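Local coordinates for DNA primase (Aquifex aeolicus, PDB 2AU3), which probably acts as a zinc-containing RNA polymerase that makes the short RNA primers from which DNA polymerase starts during DNA replication, at residues A[9-14]-A[77-82]; A[24-27]-A[32-35]; A[102-107]-A[164-169]; A[141-146]-A[258-263]; A[282-287]-A[312-317]. All coordinates share one frame; numbering follows the deposited sequence.

Interaction 1 of 5, residues A[9-14]-A[77-82]; sequences ELRREI and ISYFEA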
# COMPACT_ATOMS: atom_id res chain seq x y z
N GLU A 9 -4.97 24.00 10.61
CA GLU A 9 -6.05 24.98 10.49
C GLU A 9 -6.08 25.59 9.09
O GLU A 9 -7.13 25.79 8.51
CB GLU A 9 -5.89 26.07 11.58
CG GLU A 9 -6.16 25.57 12.99
CD GLU A 9 -7.56 24.95 13.17
OE1 GLU A 9 -8.58 25.58 12.75
OE2 GLU A 9 -7.65 23.86 13.78
N LEU A 10 -4.91 25.88 8.53
CA LEU A 10 -4.85 26.38 7.16
C LEU A 10 -5.42 25.35 6.21
O LEU A 10 -6.23 25.67 5.36
CB LEU A 10 -3.42 26.74 6.75
CG LEU A 10 -3.24 27.18 5.30
CD1 LEU A 10 -4.17 28.35 4.93
CD2 LEU A 10 -1.77 27.51 4.99
N ARG A 11 -4.97 24.10 6.33
CA ARG A 11 -5.40 23.10 5.38
C ARG A 11 -6.92 22.90 5.42
O ARG A 11 -7.53 22.76 4.37
CB ARG A 11 -4.73 21.77 5.63
CG ARG A 11 -3.26 21.76 5.37
CD ARG A 11 -2.59 20.68 6.14
NE ARG A 11 -1.29 20.37 5.60
CZ ARG A 11 -0.33 19.82 6.31
NH1 ARG A 11 -0.56 19.51 7.60
NH2 ARG A 11 0.83 19.54 5.74
N ARG A 12 -7.50 22.89 6.61
CA ARG A 12 -8.97 22.78 6.76
C ARG A 12 -9.74 23.89 6.02
O ARG A 12 -10.76 23.64 5.37
CB ARG A 12 -9.37 22.75 8.24
CG ARG A 12 -8.97 21.47 9.01
CD ARG A 12 -9.01 21.65 10.55
NE ARG A 12 -8.60 20.44 11.28
CZ ARG A 12 -9.41 19.43 11.59
NH1 ARG A 12 -10.69 19.46 11.25
NH2 ARG A 12 -8.93 18.37 12.24
N GLU A 13 -9.22 25.11 6.10
CA GLU A 13 -9.86 26.28 5.51
C GLU A 13 -9.78 26.33 3.97
O GLU A 13 -10.66 26.91 3.32
CB GLU A 13 -9.25 27.55 6.10
CG GLU A 13 -9.90 28.84 5.62
CD GLU A 13 -11.20 29.16 6.35
OE1 GLU A 13 -11.66 28.33 7.18
OE2 GLU A 13 -11.76 30.24 6.08
N ILE A 14 -8.71 25.77 3.39
CA ILE A 14 -8.53 25.83 1.93
C ILE A 14 -9.47 24.87 1.22
O ILE A 14 -9.74 23.77 1.72
CB ILE A 14 -7.08 25.47 1.53
CG1 ILE A 14 -6.11 26.56 1.98
CG2 ILE A 14 -6.99 25.34 0.03
CD1 ILE A 14 -4.69 26.02 2.17
N ILE A 77 8.45 26.89 -5.22
CA ILE A 77 8.82 27.25 -3.85
C ILE A 77 8.58 26.05 -2.94
O ILE A 77 8.00 25.03 -3.36
CB ILE A 77 8.02 28.53 -3.33
CG1 ILE A 77 6.51 28.25 -3.21
CG2 ILE A 77 8.29 29.77 -4.19
CD1 ILE A 77 5.62 29.55 -3.06
N SER A 78 9.02 26.16 -1.70
CA SER A 78 8.87 25.06 -0.77
C SER A 78 7.41 24.92 -0.35
O SER A 78 6.60 25.87 -0.41
CB SER A 78 9.75 25.28 0.45
OG SER A 78 9.12 26.19 1.32
N TYR A 79 7.07 23.73 0.11
CA TYR A 79 5.74 23.48 0.63
C TYR A 79 5.33 24.58 1.63
O TYR A 79 4.25 25.18 1.50
CB TYR A 79 5.69 22.09 1.25
CG TYR A 79 4.33 21.67 1.69
CD1 TYR A 79 3.46 21.00 0.83
CD2 TYR A 79 3.89 21.96 2.98
CE1 TYR A 79 2.18 20.62 1.25
CE2 TYR A 79 2.62 21.61 3.40
CZ TYR A 79 1.77 20.93 2.53
OH TYR A 79 0.51 20.58 2.98
N PHE A 80 6.18 24.84 2.61
CA PHE A 80 5.85 25.83 3.65
C PHE A 80 5.90 27.29 3.21
O PHE A 80 5.11 28.13 3.70
CB PHE A 80 6.70 25.58 4.90
CG PHE A 80 6.37 24.30 5.60
CD1 PHE A 80 5.08 24.07 6.09
CD2 PHE A 80 7.34 23.32 5.78
CE1 PHE A 80 4.76 22.87 6.74
CE2 PHE A 80 7.02 22.11 6.42
CZ PHE A 80 5.73 21.91 6.92
N GLU A 81 6.77 27.59 2.24
CA GLU A 81 6.66 28.85 1.50
C GLU A 81 5.28 29.01 0.83
O GLU A 81 4.65 30.07 0.89
CB GLU A 81 7.79 28.98 0.46
CG GLU A 81 9.14 29.36 1.06
CD GLU A 81 10.28 29.40 0.04
OE1 GLU A 81 10.40 28.49 -0.81
OE2 GLU A 81 11.10 30.35 0.11
N ALA A 82 4.81 27.95 0.17
CA ALA A 82 3.48 27.96 -0.46
C ALA A 82 2.40 28.09 0.60
O ALA A 82 1.40 28.79 0.39
CB ALA A 82 3.26 26.67 -1.27
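Arg11 of helix 6-13 and Tyr79 at the start of helix 79-90 meet by their polar ends, and between 9-14 and 77-82 this pair is the contact. Along the first segment, Leu10 comes before it, buried against Ala87 further down the helix that Tyr79 begins. Then comes Arg11. Its CG sits beside the backbone N and the chain runs extended from there to NE, which carries the guanidinium out to the phenol side-on. Both bonds go to one atom: Arg11 NE lies 3.2 Å and Arg11 NH2 3.0 Å from Tyr79 OH. The oxygen lies in the guanidinium plane, yet the N-H...O angles of 144° and 155° show that a single acceptor shared by two N-H groups bends both bonds. Ring and guanidinium planes are 54° apart, so nothing stacks. Arg11 NH1 makes a salt bridge with Glu103, and Tyr79 OH is also hydrogen-bonded to Asp66. At the end of the segment Ile14 leaves the helix and packs on Leu86 and Tyr90. Across the contact, a capping box fixes the turn from which Tyr79 springs: Glu81 N to Ser78 OG and Ser78 N to Glu81 OE1, each 2.9 Å. A leucine in place of Arg11 would probably cost the tyrosine oxygen both guanidinium bonds, with the bond to Asp66 remaining, and leave Glu103 without this counter-charge. Within the zinc-binding domain, then, one arginine ties two helices and reaches a third, helix 101-122; its positive charge probably polarises the phenol it grips.

Interaction 2 of 5, residues A[24-27]-A[32-35]; sequences LNLE and NYRT
Thr35 OG1 donates to Asn25 O over 2.8 Å, coming in tilted 33° from the carbonyl plane. Beside it, Glu27 and Arg34 form an antiparallel hydrogen-bonded pair: Glu27 N to Arg34 O is 3.0 Å, and Arg34 N to Glu27 O is 2.9 Å. Their side chains lie side by side and point the same way, but the salt bridge is loose, with Glu27 OE1 3.5 Å from Arg34 NH2 and the carboxylate and guanidinium planes 66° apart. A water reinforces it, accepting from Arg34 NE in the guanidinium plane and donating to Glu27 OE1.

Packing follows. With OG1 anti to the backbone N (chi1 -175°), Thr35 turns CG2 towards the leucines, where it lies 3.7 Å from both Leu24 CD1 and Leu26 CD2. Leu26 CB also meets Tyr33 CB at 3.9 Å. Were Thr35 an alanine, Asn25 O would probably lose its hydroxyl partner and a gap would open beside Leu24 and Leu26.

This is the first hairpin of the zinc ribbon, an antiparallel sheet. Strand 27-29 forms one border, strand 32-35 bonds on to strand 47-50 through Tyr33 with Val49 and Thr35 with Phe47, and helix 16-23 lies against Leu26 and Tyr33.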
# COMPACT_ATOMS: atom_id res chain seq x y z
N LEU A 24 -5.41 27.39 -13.22
CA LEU A 24 -5.81 26.58 -14.37
C LEU A 24 -7.28 26.71 -14.78
O LEU A 24 -8.16 27.03 -13.95
CB LEU A 24 -5.46 25.09 -14.14
CG LEU A 24 -4.04 24.78 -13.64
CD1 LEU A 24 -3.84 23.29 -13.33
CD2 LEU A 24 -2.97 25.30 -14.61
N ASN A 25 -7.53 26.48 -16.07
CA ASN A 25 -8.88 26.34 -16.58
C ASN A 25 -9.41 24.95 -16.28
O ASN A 25 -8.99 23.97 -16.89
CB ASN A 25 -8.91 26.58 -18.10
CG ASN A 25 -8.14 27.82 -18.52
OD1 ASN A 25 -8.46 28.92 -18.09
ND2 ASN A 25 -7.13 27.64 -19.36
N LEU A 26 -10.33 24.86 -15.32
CA LEU A 26 -10.81 23.57 -14.87
C LEU A 26 -12.16 23.30 -15.51
O LEU A 26 -13.06 24.15 -15.46
CB LEU A 26 -10.89 23.51 -13.34
CG LEU A 26 -9.59 23.60 -12.53
CD1 LEU A 26 -9.89 23.58 -11.05
CD2 LEU A 26 -8.62 22.49 -12.89
N GLU A 27 -12.29 22.13 -16.14
CA GLU A 27 -13.57 21.67 -16.66
C GLU A 27 -14.14 20.64 -15.70
O GLU A 27 -13.43 19.75 -15.26
CB GLU A 27 -13.39 21.01 -18.03
CG GLU A 27 -14.74 20.63 -18.67
CD GLU A 27 -14.64 19.53 -19.71
OE1 GLU A 27 -13.52 19.03 -19.98
OE2 GLU A 27 -15.71 19.15 -20.28
N ASN A 32 -15.48 15.56 -10.43
CA ASN A 32 -14.11 16.02 -10.41
C ASN A 32 -13.94 17.18 -11.40
O ASN A 32 -14.88 17.54 -12.12
CB ASN A 32 -13.15 14.87 -10.75
CG ASN A 32 -13.22 13.72 -9.73
OD1 ASN A 32 -12.96 13.92 -8.55
ND2 ASN A 32 -13.60 12.53 -10.20
N TYR A 33 -12.75 17.77 -11.40
CA TYR A 33 -12.35 18.72 -12.44
C TYR A 33 -11.13 18.19 -13.13
O TYR A 33 -10.34 17.47 -12.52
CB TYR A 33 -12.05 20.10 -11.86
CG TYR A 33 -13.27 20.79 -11.30
CD1 TYR A 33 -14.06 21.60 -12.11
CD2 TYR A 33 -13.62 20.65 -9.96
CE1 TYR A 33 -15.18 22.23 -11.61
CE2 TYR A 33 -14.75 21.28 -9.45
CZ TYR A 33 -15.52 22.09 -10.27
OH TYR A 33 -16.66 22.71 -9.79
N ARG A 34 -10.99 18.50 -14.41
CA ARG A 34 -9.81 18.10 -15.14
C ARG A 34 -9.35 19.23 -16.05
O ARG A 34 -10.13 20.13 -16.42
CB ARG A 34 -10.04 16.81 -15.92
CG ARG A 34 -10.68 17.03 -17.25
CD ARG A 34 -10.57 15.88 -18.25
NE ARG A 34 -11.33 16.25 -19.45
CZ ARG A 34 -12.02 15.40 -20.20
NH1 ARG A 34 -12.06 14.12 -19.90
NH2 ARG A 34 -12.68 15.85 -21.25
N THR A 35 -8.07 19.18 -16.41
CA THR A 35 -7.43 20.17 -17.27
C THR A 35 -6.12 19.56 -17.76
O THR A 35 -5.82 18.40 -17.43
CB THR A 35 -7.21 21.49 -16.48
OG1 THR A 35 -6.70 22.51 -17.35
CG2 THR A 35 -6.13 21.34 -15.44
O HOH W 1 -10.29 19.08 -19.60

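Interaction 3 of 5, residues A[102-107]-A[164-169]; sequences DEKVYV and LEAYLE
Lys104 and Val105 of helix 101-122 press on Ala166 of helix 164-168 in a close helix-helix packing, made possible by the small alanine: Val105 CA and Ala166 CA are 4.8 Å apart. Helix 101-122 is here joined to a short helix of the N-terminal part of the catalytic core.

The apolar contacts carry most of it. Lys104 CB lies only 3.5 Å from Ala166 CB, tighter than usual for two carbons. The lysine then folds over the same methyl, because its chain bends sharply at chi3 (-23°, close to eclipsed), and CE comes back to 3.6 Å from Ala166 CB. Val105 CG2 adds a looser apolar contact, 4.0 Å from Ala166 CB, and also touches Glu169 CB. Further along helix 101-122, Tyr167 packs on Ala108, Leu109 and Val112.

Of a different kind is the approach of the Val105 CG2 methyl to the backbone oxygen Ala166 O, at 3.3 Å.

No direct hydrogen bond joins the segments. Lys104 NZ and Glu165 OE1 carry opposite charges 5.3 Å apart, too far to touch, and a water mediates between them. It accepts from Lys104 NZ at 3.1 Å, donates to Glu165 OE1, and also takes the backbone hydrogen of Ala166 N, a first-turn amide of helix 164-168, again at 3.1 Å.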
# COMPACT_ATOMS: atom_id res chain seq x y z
N ASP A 102 7.44 17.41 13.56
CA ASP A 102 6.46 16.40 13.25
C ASP A 102 5.80 16.62 11.88
O ASP A 102 5.81 15.73 11.04
CB ASP A 102 5.44 16.40 14.37
CG ASP A 102 4.47 15.26 14.28
OD1 ASP A 102 4.87 14.19 13.79
OD2 ASP A 102 3.30 15.35 14.72
N GLU A 103 5.22 17.80 11.69
CA GLU A 103 4.68 18.22 10.40
C GLU A 103 5.72 18.16 9.27
O GLU A 103 5.41 17.77 8.14
CB GLU A 103 4.18 19.67 10.51
CG GLU A 103 2.86 19.95 9.82
CD GLU A 103 1.73 19.06 10.30
OE1 GLU A 103 1.25 19.27 11.45
OE2 GLU A 103 1.32 18.17 9.53
N LYS A 104 6.95 18.57 9.58
CA LYS A 104 8.01 18.63 8.57
C LYS A 104 8.41 17.24 8.11
O LYS A 104 8.76 17.06 6.96
CB LYS A 104 9.25 19.37 9.09
CG LYS A 104 9.07 20.86 9.35
CD LYS A 104 10.39 21.49 9.90
CE LYS A 104 11.31 20.41 10.55
NZ LYS A 104 12.57 20.91 11.21
N VAL A 105 8.41 16.28 9.03
CA VAL A 105 8.69 14.87 8.70
C VAL A 105 7.78 14.39 7.54
O VAL A 105 8.26 13.93 6.50
CB VAL A 105 8.60 13.99 9.97
CG1 VAL A 105 8.61 12.47 9.64
CG2 VAL A 105 9.78 14.31 10.91
N TYR A 106 6.47 14.59 7.69
CA TYR A 106 5.52 14.14 6.68
C TYR A 106 5.72 14.90 5.38
O TYR A 106 5.60 14.33 4.30
CB TYR A 106 4.07 14.30 7.18
CG TYR A 106 3.72 13.28 8.24
CD1 TYR A 106 3.41 11.95 7.89
CD2 TYR A 106 3.76 13.61 9.59
CE1 TYR A 106 3.11 10.99 8.86
CE2 TYR A 106 3.47 12.65 10.58
CZ TYR A 106 3.15 11.33 10.21
OH TYR A 106 2.87 10.38 11.17
N VAL A 107 6.04 16.19 5.48
CA VAL A 107 6.28 16.97 4.29
C VAL A 107 7.56 16.49 3.61
O VAL A 107 7.61 16.46 2.38
CB VAL A 107 6.31 18.50 4.58
CG1 VAL A 107 6.92 19.28 3.40
CG2 VAL A 107 4.90 19.00 4.87
N LEU A 164 15.88 18.60 5.75
CA LEU A 164 16.89 17.57 6.05
C LEU A 164 16.79 17.05 7.48
O LEU A 164 16.77 15.85 7.74
CB LEU A 164 18.29 18.11 5.81
CG LEU A 164 19.44 17.12 6.06
CD1 LEU A 164 19.22 15.80 5.26
CD2 LEU A 164 20.76 17.76 5.69
N GLU A 165 16.73 17.96 8.42
CA GLU A 165 16.70 17.60 9.83
C GLU A 165 15.43 16.82 10.17
O GLU A 165 15.48 15.78 10.83
CB GLU A 165 16.83 18.85 10.70
CG GLU A 165 18.15 19.58 10.53
CD GLU A 165 18.17 20.55 9.35
OE1 GLU A 165 17.15 20.68 8.63
OE2 GLU A 165 19.24 21.20 9.13
N ALA A 166 14.28 17.27 9.66
CA ALA A 166 13.07 16.46 9.79
C ALA A 166 13.24 15.08 9.16
O ALA A 166 12.84 14.09 9.77
CB ALA A 166 11.90 17.16 9.17
N TYR A 167 13.80 15.02 7.96
CA TYR A 167 13.90 13.75 7.25
C TYR A 167 14.77 12.75 8.01
O TYR A 167 14.52 11.54 7.95
CB TYR A 167 14.39 13.91 5.80
CG TYR A 167 14.16 12.65 4.97
CD1 TYR A 167 12.86 12.17 4.74
CD2 TYR A 167 15.23 11.89 4.48
CE1 TYR A 167 12.61 11.00 4.02
CE2 TYR A 167 14.99 10.70 3.75
CZ TYR A 167 13.66 10.27 3.53
OH TYR A 167 13.40 9.13 2.80
N LEU A 168 15.78 13.26 8.72
CA LEU A 168 16.71 12.43 9.49
C LEU A 168 16.02 11.63 10.58
O LEU A 168 16.45 10.54 10.92
CB LEU A 168 17.84 13.30 10.11
CG LEU A 168 18.92 13.80 9.14
CD1 LEU A 168 19.79 14.94 9.75
CD2 LEU A 168 19.81 12.64 8.63
N GLU A 169 14.93 12.17 11.12
CA GLU A 169 14.09 11.43 12.05
C GLU A 169 13.46 10.14 11.47
O GLU A 169 12.98 9.31 12.23
CB GLU A 169 12.97 12.32 12.63
CG GLU A 169 13.47 13.46 13.52
CD GLU A 169 13.95 12.99 14.89
OE1 GLU A 169 13.45 11.94 15.38
OE2 GLU A 169 14.84 13.66 15.47
O HOH W 2 13.99 20.16 8.56

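Interaction 4 of 5, residues A[141-146]-A[258-263]; sequences RKFDLG and RLFSEG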
# COMPACT_ATOMS: atom_id res chain seq x y z
N ARG A 141 2.59 4.97 -11.84
CA ARG A 141 2.26 6.35 -11.50
C ARG A 141 1.26 6.49 -10.34
O ARG A 141 1.45 7.36 -9.47
CB ARG A 141 1.71 7.07 -12.71
CG ARG A 141 2.78 7.33 -13.76
CD ARG A 141 2.30 8.18 -14.91
NE ARG A 141 1.21 7.55 -15.66
CZ ARG A 141 1.35 6.95 -16.86
NH1 ARG A 141 2.55 6.86 -17.45
NH2 ARG A 141 0.28 6.43 -17.45
N LYS A 142 0.21 5.65 -10.34
CA LYS A 142 -0.75 5.65 -9.24
C LYS A 142 -0.08 5.41 -7.90
O LYS A 142 -0.43 6.07 -6.90
CB LYS A 142 -1.83 4.59 -9.44
CG LYS A 142 -2.84 4.55 -8.28
CD LYS A 142 -3.88 3.47 -8.56
CE LYS A 142 -4.94 3.43 -7.47
NZ LYS A 142 -5.67 4.71 -7.29
N PHE A 143 0.84 4.44 -7.88
CA PHE A 143 1.52 4.02 -6.67
C PHE A 143 2.79 4.82 -6.37
O PHE A 143 3.46 4.55 -5.37
CB PHE A 143 1.82 2.51 -6.70
CG PHE A 143 0.64 1.66 -6.32
CD1 PHE A 143 0.46 1.21 -5.01
CD2 PHE A 143 -0.33 1.37 -7.25
CE1 PHE A 143 -0.66 0.42 -4.65
CE2 PHE A 143 -1.45 0.59 -6.90
CZ PHE A 143 -1.60 0.11 -5.57
N ASP A 144 3.09 5.80 -7.22
CA ASP A 144 4.19 6.74 -6.97
C ASP A 144 5.57 6.02 -6.94
O ASP A 144 6.48 6.42 -6.22
CB ASP A 144 3.94 7.58 -5.69
CG ASP A 144 2.73 8.50 -5.83
OD1 ASP A 144 1.89 8.55 -4.91
OD2 ASP A 144 2.53 9.20 -6.86
N LEU A 145 5.71 5.00 -7.77
CA LEU A 145 6.98 4.31 -7.90
C LEU A 145 8.09 5.25 -8.25
O LEU A 145 7.90 6.22 -9.04
CB LEU A 145 6.91 3.18 -8.92
CG LEU A 145 5.87 2.09 -8.63
CD1 LEU A 145 6.30 0.87 -9.37
CD2 LEU A 145 5.64 1.79 -7.18
N GLY A 146 9.26 4.96 -7.68
CA GLY A 146 10.41 5.80 -7.93
C GLY A 146 11.72 5.06 -8.09
O GLY A 146 11.76 3.83 -8.24
N ARG A 258 1.25 -6.13 -9.70
CA ARG A 258 0.86 -6.94 -10.85
C ARG A 258 -0.64 -7.14 -10.92
O ARG A 258 -1.22 -6.97 -11.99
CB ARG A 258 1.53 -8.32 -10.80
CG ARG A 258 2.98 -8.29 -11.26
CD ARG A 258 3.14 -8.00 -12.75
NE ARG A 258 2.82 -9.19 -13.52
CZ ARG A 258 1.92 -9.25 -14.50
NH1 ARG A 258 1.23 -8.18 -14.86
NH2 ARG A 258 1.70 -10.38 -15.12
N LEU A 259 -1.27 -7.54 -9.82
CA LEU A 259 -2.74 -7.71 -9.82
C LEU A 259 -3.45 -6.39 -10.16
O LEU A 259 -4.36 -6.34 -11.01
CB LEU A 259 -3.21 -8.30 -8.48
CG LEU A 259 -3.47 -9.82 -8.43
CD1 LEU A 259 -2.19 -10.62 -8.63
CD2 LEU A 259 -4.11 -10.17 -7.07
N PHE A 260 -2.98 -5.29 -9.56
CA PHE A 260 -3.51 -3.95 -9.87
C PHE A 260 -3.29 -3.59 -11.36
O PHE A 260 -4.15 -2.98 -11.99
CB PHE A 260 -2.82 -2.88 -9.03
CG PHE A 260 -3.71 -2.18 -8.10
CD1 PHE A 260 -3.90 -2.67 -6.81
CD2 PHE A 260 -4.39 -1.04 -8.49
CE1 PHE A 260 -4.75 -2.01 -5.95
CE2 PHE A 260 -5.23 -0.38 -7.62
CZ PHE A 260 -5.40 -0.87 -6.35
N SER A 261 -2.14 -3.96 -11.91
CA SER A 261 -1.87 -3.81 -13.35
C SER A 261 -2.89 -4.54 -14.20
O SER A 261 -3.16 -4.15 -15.34
CB SER A 261 -0.45 -4.29 -13.69
OG SER A 261 0.53 -3.44 -13.09
N GLU A 262 -3.49 -5.59 -13.65
CA GLU A 262 -4.43 -6.39 -14.41
C GLU A 262 -5.87 -6.04 -14.04
O GLU A 262 -6.80 -6.77 -14.40
CB GLU A 262 -4.15 -7.88 -14.19
CG GLU A 262 -2.73 -8.34 -14.56
CD GLU A 262 -2.43 -8.24 -16.06
OE1 GLU A 262 -3.38 -8.13 -16.85
OE2 GLU A 262 -1.22 -8.25 -16.43
N GLY A 263 -6.05 -4.94 -13.32
CA GLY A 263 -7.38 -4.49 -12.91
C GLY A 263 -8.00 -5.24 -11.72
O GLY A 263 -9.21 -5.22 -11.52
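Phe143 and Phe260 meet from two helix ends, with a wide 10.0 Å between their CA atoms, so the contact belongs to side chains. On one side helix 137-142 stops in a Schellman motif, and Asp144 takes a positive phi as the chain turns towards strand 146-147. On the other, helix 253-261 is closed by a second Schellman motif, in which Gly263 is the positive-phi residue (phi 78°) and Gly263 N bonds to Phe260 O at 3.0 Å.

The rings make a T-shaped pair. Phe143 points its edge at a face of Phe260, with centroids 4.9 Å apart and planes at 81°. Phe143 CZ stands 3.7 Å above the centre of the Phe260 ring, while Phe143 CE2 reaches Phe260 CD2 at 3.7 Å. Phe260 has an unusual chi1 of -116°, away from the staggered positions, and this presents its face to the incoming edge. Beside the stack, the Lys142 side chain runs about at right angles to that of Phe260 and touches it with its aliphatic part, Lys142 CE lying 3.8 Å from Phe260 CE2. Glu236 of helix 234-244 touches all three side chains.

Salt bridges lie around the contact. Asp144 has them to Arg117, Lys57 and Lys194, while Arg258 NH1 pairs with Glu262 OE2 at 2.9 Å. The contact itself joins the N-terminal part of the catalytic core to the Toprim region with no hydrogen bond across it: buried carbon surface and the attraction of weakly positive ring hydrogens to a pi face do the work.

Interaction 5 of 5, residues A[282-287]-A[312-317]; sequences LLSKFT and LSAGVE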
# COMPACT_ATOMS: atom_id res chain seq x y z
N LEU A 282 -6.18 -4.83 11.37
CA LEU A 282 -6.43 -3.68 10.51
C LEU A 282 -7.28 -4.08 9.29
O LEU A 282 -8.28 -3.42 8.97
CB LEU A 282 -5.11 -3.02 10.08
CG LEU A 282 -5.20 -1.95 8.97
CD1 LEU A 282 -5.90 -0.65 9.50
CD2 LEU A 282 -3.78 -1.62 8.42
N LEU A 283 -6.91 -5.17 8.63
CA LEU A 283 -7.70 -5.61 7.47
C LEU A 283 -9.16 -5.84 7.84
O LEU A 283 -10.06 -5.47 7.07
CB LEU A 283 -7.09 -6.87 6.84
CG LEU A 283 -7.64 -7.43 5.51
CD1 LEU A 283 -7.91 -6.33 4.47
CD2 LEU A 283 -6.67 -8.51 4.94
N SER A 284 -9.40 -6.42 9.03
CA SER A 284 -10.76 -6.74 9.47
C SER A 284 -11.66 -5.52 9.63
O SER A 284 -12.88 -5.64 9.56
CB SER A 284 -10.75 -7.54 10.76
OG SER A 284 -10.34 -6.72 11.84
N LYS A 285 -11.07 -4.36 9.83
CA LYS A 285 -11.84 -3.11 9.85
C LYS A 285 -12.40 -2.75 8.47
O LYS A 285 -13.29 -1.89 8.37
CB LYS A 285 -10.98 -1.94 10.38
CG LYS A 285 -10.33 -2.16 11.74
CD LYS A 285 -9.65 -0.85 12.20
CE LYS A 285 -8.72 -1.03 13.40
NZ LYS A 285 -7.48 -0.12 13.34
N PHE A 286 -11.91 -3.38 7.40
CA PHE A 286 -12.38 -3.03 6.03
C PHE A 286 -13.19 -4.12 5.40
O PHE A 286 -13.95 -3.87 4.46
CB PHE A 286 -11.22 -2.66 5.11
CG PHE A 286 -10.50 -1.43 5.56
CD1 PHE A 286 -10.83 -0.18 5.03
CD2 PHE A 286 -9.55 -1.50 6.58
CE1 PHE A 286 -10.20 0.98 5.48
CE2 PHE A 286 -8.93 -0.35 7.03
CZ PHE A 286 -9.24 0.89 6.47
N THR A 287 -13.02 -5.33 5.89
CA THR A 287 -13.69 -6.47 5.31
C THR A 287 -13.75 -7.66 6.25
O THR A 287 -12.91 -7.80 7.15
CB THR A 287 -13.00 -6.86 3.99
OG1 THR A 287 -13.80 -7.83 3.31
CG2 THR A 287 -11.64 -7.59 4.26
N LEU A 312 -8.51 -15.50 11.14
CA LEU A 312 -9.62 -16.06 11.92
C LEU A 312 -9.81 -15.30 13.24
O LEU A 312 -10.93 -14.92 13.56
CB LEU A 312 -9.47 -17.58 12.13
CG LEU A 312 -9.51 -18.42 10.85
CD1 LEU A 312 -9.18 -19.90 11.15
CD2 LEU A 312 -10.86 -18.29 10.12
N SER A 313 -8.72 -15.04 13.96
CA SER A 313 -8.79 -14.35 15.25
C SER A 313 -9.40 -12.96 15.10
O SER A 313 -10.11 -12.48 16.00
CB SER A 313 -7.41 -14.22 15.89
OG SER A 313 -6.82 -15.49 16.02
N ALA A 314 -9.12 -12.31 13.97
CA ALA A 314 -9.64 -10.98 13.71
C ALA A 314 -11.07 -11.05 13.20
O ALA A 314 -11.66 -10.02 12.95
CB ALA A 314 -8.74 -10.25 12.73
N GLY A 315 -11.61 -12.25 13.06
CA GLY A 315 -13.02 -12.43 12.73
C GLY A 315 -13.32 -12.38 11.24
O GLY A 315 -14.42 -12.04 10.80
N VAL A 316 -12.33 -12.71 10.45
CA VAL A 316 -12.51 -12.72 9.02
C VAL A 316 -12.76 -14.16 8.56
O VAL A 316 -12.19 -15.09 9.11
CB VAL A 316 -11.27 -12.11 8.32
CG1 VAL A 316 -11.43 -12.10 6.84
CG2 VAL A 316 -11.06 -10.66 8.82
N GLU A 317 -13.62 -14.33 7.57
CA GLU A 317 -13.75 -15.62 6.88
C GLU A 317 -12.67 -15.72 5.82
O GLU A 317 -12.44 -14.79 5.05
CB GLU A 317 -15.07 -15.69 6.14
CG GLU A 317 -16.29 -15.86 7.00
CD GLU A 317 -17.39 -16.48 6.18
OE1 GLU A 317 -17.86 -15.82 5.21
OE2 GLU A 317 -17.72 -17.65 6.46
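Ser284 packs its CB against the turn at Ala314 and Val316, joining two helix-to-strand connections of the Toprim fold. Its CB lies 3.4 Å from Ala314 O and 3.9 Å from Ala314 CB. From the other segment, Val316 leans in with one branch: its CG2, which sits beside the backbone N, is 3.7 Å from Ser284 CB and 3.8 Å from Thr287 O. The contact is thus made of small groups and carbonyl oxygens, with no hydrogen bond across it.

The serine hydroxyl serves its own helix. OG is set between the backbone N and the carbonyl carbon (chi1 71°) and hydrogen-bonds to Asn281 O one turn back, leaving the CB to meet the neighbour. Asn281 also touches Ala314, which widens the contact along helix 277-284.

Next come the turns that place these residues. Helix 298-313 ends in a Schellman motif: Gly315 takes a positive phi of 86°, Gly315 N bonds to Leu312 O, and the chain swings round to bring Val316 against Ser284. Thr287 OG1 bonds to Lys289 O. Beyond lie the parallel strands 289-293 and 317-321, linked by helix 298-313 in a beta-alpha-beta crossover; Glu317 bonds through its backbone to Lys288 and Val290, and Val316 packs on Val290. On the first connection, Leu283 O accepts two backbone amides, Phe286 N at 2.8 Å and Thr287 N at 3.2 Å.

How the interactions relate
Interactions 1 and 3 touch and act as one cluster: besides the salt bridge they share, Val107 CG2 packs on both Tyr79 and Phe80, so the helices of the zinc-binding domain are fastened to helix 101-122. Interaction 2 belongs to the same domain but lies at its metal end, about 21 Å from interaction 1 between centres, with the Thr35 side chain about 9 Å from the zinc held by Cys37, His40, Cys58 and Cys61. Interaction 4, its centre about 24 Å from that of interaction 2, leads into the Toprim region. The centre of interaction 5 is about 25 Å from that of interaction 4, inside that region, which also carries the predicted magnesium ligands Glu251, Asp295 and Asp297.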